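Local coordinates for avirulence protein AvrP123 (Melampsora lini, PDB 5VJJ), which is a secreted flax-rust effector that binds zinc ions, is recognised by the flax disease resistance protein P and possibly acts in the plant nucleus, at residues Y54-R57 against P63-H66. Numbering follows the deposited sequence.
Sequences YMYR and PRSH
The antiparallel β-hairpin of strands 51-58 and 64-69, whose connecting loop supplies Cys61 to a four-cysteine zinc site, is joined here by Tyr54 pairing with His66 and Tyr56 with Arg64 as hydrogen-bonded pairs. Tyr56 N donates to Arg64 O at 3.1 Å, and Arg64 N returns a nearly straight bond (172°) to Tyr56 O. At the other pair, Tyr54 N reaches His66 O at 2.9 Å, whereas the return bond from His66 N is weak. Tyr54 O also accepts a hydrogen bond from Ser65 OG (2.7 Å), which comes from above the carbonyl plane; serine suits this place because its one-carbon arm keeps OG close to the strand, where it also bonds Gln53.

Tyr54, Tyr56 and His66 gather as an aromatic cluster on one face of the hairpin. With CG between its backbone N and carbonyl carbon (chi1 47°), the buried Tyr56 ring leans across the second strand, setting one face over Arg64 O; a tyrosine is long enough to carry its hydroxyl on to His66. The methylenes of Arg64 line this ring, CB 3.6 Å from Tyr56 CE2, and the extended side chain comes within about 4 Å (nearest atoms) of the zinc ion and touches Leu17; Tyr56 itself touches the zinc ligand Cys16. On the other face, Arg57 CD lies 3.4 Å from Pro63 CD. The imidazole of His66 meets Tyr54 obliquely, while its ND1 and Tyr56 OH share a hydrogen bond of 3.1 Å, the hydroxyl lying at the ring edge, in plane.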
loop_
_atom_site.group_PDB
_atom_site.type_symbol
_atom_site.label_atom_id
_atom_site.label_comp_id
_atom_site.label_asym_id
_atom_site.label_seq_id
_atom_site.Cartn_x
_atom_site.Cartn_y
_atom_site.Cartn_z
ATOM N N TYR A 54 1.235 -2.735 -5.082
ATOM C CA TYR A 54 1.080 -2.331 -6.470
ATOM C C TYR A 54 2.329 -2.723 -7.242
ATOM O O TYR A 54 3.446 -2.404 -6.827
ATOM C CB TYR A 54 0.834 -0.826 -6.581
ATOM C CG TYR A 54 -0.353 -0.348 -5.774
ATOM C CD1 TYR A 54 -1.652 -0.544 -6.230
ATOM C CD2 TYR A 54 -0.176 0.296 -4.556
ATOM C CE1 TYR A 54 -2.741 -0.111 -5.491
ATOM C CE2 TYR A 54 -1.259 0.731 -3.812
ATOM C CZ TYR A 54 -2.536 0.526 -4.284
ATOM O OH TYR A 54 -3.611 0.957 -3.547
ATOM N N MET A 55 2.130 -3.436 -8.347
ATOM C CA MET A 55 3.194 -3.810 -9.267
ATOM C C MET A 55 2.979 -3.037 -10.559
ATOM O O MET A 55 1.903 -3.118 -11.161
ATOM C CB MET A 55 3.184 -5.317 -9.536
ATOM C CG MET A 55 3.623 -6.176 -8.359
ATOM S SD MET A 55 5.410 -6.127 -8.148
ATOM C CE MET A 55 5.691 -7.682 -7.313
ATOM N N TYR A 56 3.991 -2.285 -10.980
ATOM C CA TYR A 56 3.873 -1.493 -12.192
ATOM C C TYR A 56 5.239 -1.364 -12.853
ATOM O O TYR A 56 6.266 -1.767 -12.304
ATOM C CB TYR A 56 3.273 -0.121 -11.888
ATOM C CG TYR A 56 3.913 0.560 -10.707
ATOM C CD1 TYR A 56 3.387 0.416 -9.433
ATOM C CD2 TYR A 56 5.045 1.346 -10.865
ATOM C CE1 TYR A 56 3.969 1.039 -8.350
ATOM C CE2 TYR A 56 5.627 1.972 -9.791
ATOM C CZ TYR A 56 5.089 1.819 -8.535
ATOM O OH TYR A 56 5.680 2.446 -7.454
ATOM N N ARG A 57 5.229 -0.800 -14.057
ATOM C CA ARG A 57 6.420 -0.616 -14.883
ATOM C C ARG A 57 6.487 0.867 -15.233
ATOM O O ARG A 57 5.886 1.302 -16.214
ATOM C CB ARG A 57 6.359 -1.492 -16.135
ATOM C CG ARG A 57 7.580 -1.391 -17.052
ATOM C CD ARG A 57 8.687 -2.330 -16.609
ATOM N NE ARG A 57 8.400 -3.720 -16.955
ATOM C CZ ARG A 57 8.873 -4.352 -18.028
ATOM N NH1 ARG A 57 9.679 -3.736 -18.887
ATOM N NH2 ARG A 57 8.542 -5.617 -18.241
ATOM N N PRO A 63 10.543 -1.366 -13.773
ATOM C CA PRO A 63 9.802 -2.190 -12.801
ATOM C C PRO A 63 9.916 -1.686 -11.370
ATOM O O PRO A 63 11.028 -1.548 -10.854
ATOM C CB PRO A 63 10.444 -3.576 -12.954
ATOM C CG PRO A 63 11.003 -3.588 -14.351
ATOM C CD PRO A 63 11.412 -2.173 -14.647
ATOM N N ARG A 64 8.785 -1.417 -10.717
ATOM C CA ARG A 64 8.805 -0.897 -9.354
ATOM C C ARG A 64 7.519 -1.295 -8.644
ATOM O O ARG A 64 6.535 -1.690 -9.274
ATOM C CB ARG A 64 8.989 0.628 -9.336
ATOM C CG ARG A 64 9.317 1.196 -7.961
ATOM C CD ARG A 64 9.685 2.669 -8.027
ATOM N NE ARG A 64 10.170 3.169 -6.743
ATOM C CZ ARG A 64 10.624 4.402 -6.540
ATOM N NH1 ARG A 64 10.663 5.275 -7.538
ATOM N NH2 ARG A 64 11.041 4.762 -5.334
ATOM N N SER A 65 7.540 -1.186 -7.317
ATOM C CA SER A 65 6.422 -1.609 -6.487
ATOM C C SER A 65 6.424 -0.814 -5.187
ATOM O O SER A 65 7.468 -0.330 -4.744
ATOM C CB SER A 65 6.503 -3.116 -6.190
ATOM O OG SER A 65 5.404 -3.558 -5.405
ATOM N N HIS A 66 5.241 -0.682 -4.583
ATOM C CA HIS A 66 5.106 -0.094 -3.255
ATOM C C HIS A 66 3.768 -0.528 -2.671
ATOM O O HIS A 66 2.858 -0.942 -3.394
ATOM C CB HIS A 66 5.219 1.440 -3.279
ATOM C CG HIS A 66 3.982 2.143 -3.745
ATOM N ND1 HIS A 66 3.892 2.755 -4.977
ATOM C CD2 HIS A 66 2.793 2.359 -3.132
ATOM C CE1 HIS A 66 2.699 3.305 -5.108
ATOM N NE2 HIS A 66 2.011 3.076 -4.004
#